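PDB 4BQH: Udp-n-acetylglucosamine pyrophosphorylase from Trypanosoma brucei, which probably catalyses the formation of UDP-N-acetylglucosamine and diphosphate from UTP and N-acetylglucosamine 1-phosphate, the last step in making this nucleotide sugar. Local coordinates for residues Tyr106-Gln110 against Arg158-Glu163; Phe116-Ala120 against Phe148-Cys152. One frame throughout, in Å; residues are numbered along the deposited sequence.

Contact 1: residues Tyr106-Gln110 against Arg158-Glu163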
loop_
_atom_site.group_PDB
_atom_site.type_symbol
_atom_site.label_atom_id
_atom_site.label_comp_id
_atom_site.label_asym_id
_atom_site.label_seq_id
_atom_site.Cartn_x
_atom_site.Cartn_y
_atom_site.Cartn_z
ATOM N N TYR A 106 9.258 -15.627 7.996
ATOM C CA TYR A 106 8.502 -16.816 7.603
ATOM C C TYR A 106 7.800 -17.526 8.768
ATOM O O TYR A 106 6.700 -18.068 8.595
ATOM C CB TYR A 106 9.350 -17.794 6.778
ATOM C CG TYR A 106 9.482 -17.413 5.313
ATOM C CD1 TYR A 106 8.350 -17.233 4.504
ATOM C CD2 TYR A 106 10.732 -17.251 4.732
ATOM C CE1 TYR A 106 8.471 -16.887 3.162
ATOM C CE2 TYR A 106 10.860 -16.909 3.378
ATOM C CZ TYR A 106 9.728 -16.732 2.608
ATOM O OH TYR A 106 9.861 -16.394 1.258
ATOM N N LYS A 107 8.420 -17.537 9.946
ATOM C CA LYS A 107 7.762 -18.141 11.109
ATOM C C LYS A 107 6.478 -17.352 11.414
ATOM O O LYS A 107 5.435 -17.945 11.736
ATOM C CB LYS A 107 8.724 -18.194 12.319
ATOM C CG LYS A 107 8.100 -18.443 13.685
ATOM C CD LYS A 107 9.058 -18.203 14.884
ATOM C CE LYS A 107 10.178 -17.167 14.611
ATOM N NZ LYS A 107 10.503 -16.158 15.690
ATOM N N ALA A 108 6.540 -16.029 11.319
ATOM C CA ALA A 108 5.351 -15.213 11.608
ATOM C C ALA A 108 4.253 -15.434 10.565
ATOM O O ALA A 108 3.075 -15.416 10.884
ATOM C CB ALA A 108 5.732 -13.724 11.698
ATOM N N ILE A 109 4.633 -15.582 9.300
ATOM C CA ILE A 109 3.648 -15.911 8.258
ATOM C C ILE A 109 2.959 -17.257 8.572
ATOM O O ILE A 109 1.715 -17.365 8.512
ATOM C CB ILE A 109 4.300 -15.886 6.849
ATOM C CG1 ILE A 109 4.634 -14.432 6.489
ATOM C CG2 ILE A 109 3.350 -16.463 5.802
ATOM C CD1 ILE A 109 5.569 -14.327 5.292
ATOM N N GLN A 110 3.773 -18.256 8.928
ATOM C CA GLN A 110 3.242 -19.600 9.274
ATOM C C GLN A 110 2.252 -19.538 10.430
ATOM O O GLN A 110 1.189 -20.211 10.412
ATOM C CB GLN A 110 4.390 -20.566 9.628
ATOM C CG GLN A 110 3.902 -21.952 10.079
ATOM C CD GLN A 110 3.123 -22.684 9.007
ATOM O OE1 GLN A 110 1.913 -22.893 9.131
ATOM N NE2 GLN A 110 3.810 -23.088 7.958
ATOM N N ARG A 158 4.414 -16.920 -0.925
ATOM C CA ARG A 158 5.010 -16.679 0.393
ATOM C C ARG A 158 4.455 -17.709 1.434
ATOM O O ARG A 158 5.189 -18.210 2.295
ATOM C CB ARG A 158 4.768 -15.233 0.854
ATOM C CG ARG A 158 5.605 -14.165 0.112
ATOM C CD ARG A 158 7.109 -14.222 0.403
ATOM N NE ARG A 158 7.780 -13.093 -0.257
ATOM C CZ ARG A 158 9.090 -12.967 -0.421
ATOM N NH1 ARG A 158 9.913 -13.907 -0.000
ATOM N NH2 ARG A 158 9.591 -11.866 -0.996
ATOM N N GLN A 159 3.164 -18.000 1.350
ATOM C CA GLN A 159 2.513 -18.976 2.258
ATOM C C GLN A 159 3.115 -20.356 2.048
ATOM O O GLN A 159 3.436 -21.075 3.008
ATOM C CB GLN A 159 0.998 -19.033 1.992
ATOM C CG GLN A 159 0.214 -17.862 2.595
ATOM C CD GLN A 159 -1.258 -17.876 2.225
ATOM O OE1 GLN A 159 -2.054 -17.103 2.760
ATOM N NE2 GLN A 159 -1.643 -18.794 1.324
ATOM N N GLU A 160 3.286 -20.718 0.782
ATOM C CA GLU A 160 3.896 -22.010 0.409
ATOM C C GLU A 160 5.331 -22.144 0.917
ATOM O O GLU A 160 5.701 -23.212 1.434
ATOM C CB GLU A 160 3.805 -22.181 -1.118
ATOM C CG GLU A 160 4.339 -23.490 -1.672
ATOM C CD GLU A 160 4.339 -23.514 -3.195
ATOM O OE1 GLU A 160 4.126 -22.449 -3.838
ATOM O OE2 GLU A 160 4.538 -24.612 -3.752
ATOM N N ILE A 161 6.141 -21.084 0.794
ATOM C CA ILE A 161 7.519 -21.131 1.310
ATOM C C ILE A 161 7.536 -21.253 2.843
ATOM O O ILE A 161 8.294 -22.064 3.390
ATOM C CB ILE A 161 8.378 -19.916 0.841
ATOM C CG1 ILE A 161 8.515 -19.898 -0.699
ATOM C CG2 ILE A 161 9.769 -19.970 1.466
ATOM C CD1 ILE A 161 9.042 -18.576 -1.241
ATOM N N ALA A 162 6.686 -20.475 3.528
ATOM C CA ALA A 162 6.582 -20.556 4.986
ATOM C C ALA A 162 6.300 -22.015 5.423
ATOM O O ALA A 162 6.934 -22.518 6.371
ATOM C CB ALA A 162 5.494 -19.609 5.500
ATOM N N GLU A 163 5.400 -22.689 4.700
ATOM C CA GLU A 163 5.016 -24.085 5.003
ATOM C C GLU A 163 6.172 -25.057 4.757
ATOM O O GLU A 163 6.385 -26.022 5.525
ATOM C CB GLU A 163 3.792 -24.499 4.169
ATOM C CG GLU A 163 2.480 -23.922 4.660
ATOM C CD GLU A 163 1.379 -23.894 3.601
ATOM O OE1 GLU A 163 1.559 -24.453 2.494
ATOM O OE2 GLU A 163 0.312 -23.322 3.871
HETATM O O HOH W 1 7.973 -20.839 8.376
#

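Contact 2: residues Phe116-Ala120 against Phe148-Cys152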
loop_
_atom_site.group_PDB
_atom_site.type_symbol
_atom_site.label_atom_id
_atom_site.label_comp_id
_atom_site.label_asym_id
_atom_site.label_seq_id
_atom_site.Cartn_x
_atom_site.Cartn_y
_atom_site.Cartn_z
ATOM N N PHE A 116 -2.012 -8.368 5.016
ATOM C CA PHE A 116 -1.563 -7.420 3.991
ATOM C C PHE A 116 -2.771 -6.581 3.602
ATOM O O PHE A 116 -3.785 -7.124 3.187
ATOM C CB PHE A 116 -0.982 -8.108 2.735
ATOM C CG PHE A 116 -0.342 -7.131 1.797
ATOM C CD1 PHE A 116 -1.122 -6.342 0.954
ATOM C CD2 PHE A 116 1.034 -6.943 1.813
ATOM C CE1 PHE A 116 -0.529 -5.391 0.128
ATOM C CE2 PHE A 116 1.629 -5.990 0.989
ATOM C CZ PHE A 116 0.846 -5.206 0.168
ATOM N N LEU A 117 -2.650 -5.264 3.726
ATOM C CA LEU A 117 -3.753 -4.350 3.444
ATOM C C LEU A 117 -3.457 -3.703 2.087
ATOM O O LEU A 117 -2.465 -2.965 1.937
ATOM C CB LEU A 117 -3.851 -3.306 4.559
ATOM C CG LEU A 117 -5.047 -2.347 4.609
ATOM C CD1 LEU A 117 -5.028 -1.570 5.924
ATOM C CD2 LEU A 117 -5.059 -1.401 3.406
ATOM N N ILE A 118 -4.276 -4.014 1.082
ATOM C CA ILE A 118 -4.086 -3.393 -0.243
ATOM C C ILE A 118 -4.934 -2.125 -0.344
ATOM O O ILE A 118 -6.167 -2.173 -0.155
ATOM C CB ILE A 118 -4.597 -4.295 -1.395
ATOM C CG1 ILE A 118 -3.929 -5.656 -1.399
ATOM C CG2 ILE A 118 -4.372 -3.565 -2.727
ATOM C CD1 ILE A 118 -4.450 -6.582 -2.508
ATOM N N LEU A 119 -4.304 -0.981 -0.641
ATOM C CA LEU A 119 -5.060 0.268 -0.854
ATOM C C LEU A 119 -5.658 0.200 -2.255
ATOM O O LEU A 119 -4.920 0.236 -3.272
ATOM C CB LEU A 119 -4.128 1.484 -0.696
ATOM C CG LEU A 119 -3.326 1.561 0.612
ATOM C CD1 LEU A 119 -2.208 2.587 0.481
ATOM C CD2 LEU A 119 -4.228 1.920 1.784
ATOM N N ALA A 120 -6.984 0.079 -2.297
ATOM C CA ALA A 120 -7.699 -0.297 -3.511
ATOM C C ALA A 120 -8.862 0.621 -3.856
ATOM O O ALA A 120 -9.847 0.188 -4.472
ATOM C CB ALA A 120 -8.168 -1.743 -3.404
ATOM N N PHE A 148 -4.496 -7.222 -9.140
ATOM C CA PHE A 148 -5.036 -8.029 -8.020
ATOM C C PHE A 148 -4.521 -9.467 -8.077
ATOM O O PHE A 148 -4.067 -9.999 -7.083
ATOM C CB PHE A 148 -6.569 -8.053 -7.980
ATOM C CG PHE A 148 -7.204 -6.859 -7.307
ATOM C CD1 PHE A 148 -6.751 -6.404 -6.068
ATOM C CD2 PHE A 148 -8.333 -6.247 -7.868
ATOM C CE1 PHE A 148 -7.374 -5.323 -5.432
ATOM C CE2 PHE A 148 -8.969 -5.163 -7.224
ATOM C CZ PHE A 148 -8.483 -4.695 -6.008
ATOM N N MET A 149 -4.571 -10.080 -9.255
ATOM C CA MET A 149 -4.182 -11.473 -9.380
ATOM C C MET A 149 -2.736 -11.691 -8.980
ATOM O O MET A 149 -2.439 -12.630 -8.249
ATOM C CB MET A 149 -4.419 -11.975 -10.810
ATOM C CG MET A 149 -4.021 -13.427 -11.003
ATOM S SD MET A 149 -4.806 -13.977 -12.525
ATOM C CE MET A 149 -4.335 -15.704 -12.514
ATOM N N MET A 150 -1.839 -10.812 -9.432
ATOM C CA MET A 150 -0.418 -10.957 -9.106
ATOM C C MET A 150 -0.156 -10.753 -7.602
ATOM O O MET A 150 0.670 -11.459 -7.030
ATOM C CB MET A 150 0.472 -10.075 -9.980
ATOM C CG MET A 150 0.618 -10.627 -11.409
ATOM S SD MET A 150 1.590 -9.589 -12.526
ATOM C CE MET A 150 0.533 -8.158 -12.610
ATOM N N HIS A 151 -0.865 -9.819 -6.976
ATOM C CA HIS A 151 -0.785 -9.675 -5.511
ATOM C C HIS A 151 -1.157 -10.942 -4.795
ATOM O O HIS A 151 -0.439 -11.367 -3.886
ATOM C CB HIS A 151 -1.626 -8.516 -4.980
ATOM C CG HIS A 151 -0.827 -7.252 -4.720
ATOM N ND1 HIS A 151 -0.248 -6.548 -5.718
ATOM C CD2 HIS A 151 -0.548 -6.568 -3.543
ATOM C CE1 HIS A 151 0.399 -5.453 -5.197
ATOM N NE2 HIS A 151 0.224 -5.468 -3.874
ATOM N N CYS A 152 -2.260 -11.568 -5.201
ATOM C CA CYS A 152 -2.734 -12.783 -4.535
ATOM C C CYS A 152 -1.795 -13.967 -4.754
ATOM O O CYS A 152 -1.606 -14.796 -3.857
ATOM C CB CYS A 152 -4.155 -13.128 -4.983
ATOM S SG CYS A 152 -5.379 -11.886 -4.492
#

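Contact 1: residues Tyr106-Gln110 against Arg158-Glu163
A buried helix-helix crossing joins the last turn of helix 95-110 to the C-terminal half of helix 147-166, the crossover helix of the Rossmann-like nucleotide-binding unit in this GT-A-type pyrophosphorylase. The short axes run nearly at right angles, crossing at -102° and approaching to 8.6 Å. At the crossing the small Ala162 lets the backbones come close: its CA lies 5.0 Å from the CA of Tyr106, and its CB packs 3.8 Å from Tyr106 CD1 and 3.8 Å from Ile109 CG2. Tyr106 is the principal side chain of the first helix. Its ring lies along the second helix, with one face covered by Ile161, whose CG2 sits 3.8 Å from the ring centroid in a CH-pi contact. A tyrosine suits this position because its hydrocarbon part is buried while its hydroxyl reaches a polar partner. Gln159 and Glu163 direct their polar ends elsewhere, to the backbone amides of Val174 and Ala172, and so tie the helix to the chain leading into strand 175-180. A water bridges the two backbones, donating to Ala162 O at 2.8 Å and weakly to Tyr106 O at 3.1 Å. At the far end of the tyrosine, Arg158, whose NH2 bonds to Asn287, donates a hydrogen bond from NH1 to Tyr106 OH at 2.8 Å, with an N-H...O angle of 149°.

Contact 2: residues Phe116-Ala120 against Phe148-Cys152
Strand 116-119 and helix 148-152 run almost antiparallel, at 168°, with their short axes 11.5 Å apart; the nearest CA atoms, of Ile118 and His151, are 8.8 Å from each other. This is a helix laid on a sheet, part of the beta-alpha-beta crossover in which helix 147-166 links strand 114-119 to its parallel neighbour 175-180. Strand alternation sends Phe116 and Ile118 toward the helix, and Ala120 also points toward it, while Leu117 and Leu119 face helix 241-246 across the sheet. Phe148 and His151, three residues and so nearly a turn apart, both bring flat rings to the strand, His151 offering its CD2 carbon. Ile118 reaches between them, its CD1 lying 4.2 Å from Phe148 CD1 and 4.0 Å from His151 CD2. Small Ala120 leaves room for the phenylalanine, with its CB 3.9 Å from Phe148 CZ, near the ring plane. Phe116 CE1 meets His151 CD2 at 3.9 Å, the ring planes inclined at 68°. With carbon meeting carbon throughout, the contact depends on close fit and burial of apolar surface rather than on directional polar bonds.

How the contacts relate
Both contacts use helix 147-166, contact 2 near its N-terminal end and contact 1 farther along, with centres 18 Å apart. Their other partners, helix 95-110 and strand 114-119, follow each other in the chain, and 148-152 precedes 158-163, so contact 2 is nested within the loop that contact 1 closes. Every touching residue of contact 2 is buried, and its centre lies about 8 Å from the centre of the chain, where the sheet meets its covering helix. The centre of contact 1 lies about 21 Å from it; this contact too is largely buried but has partly exposed members. The chemistry differs: the outer crossing adds a buried Arg158-Tyr106 hydrogen bond and a bridging water to its apolar packing, whereas the inner one joins its elements through hydrocarbon and aromatic surfaces.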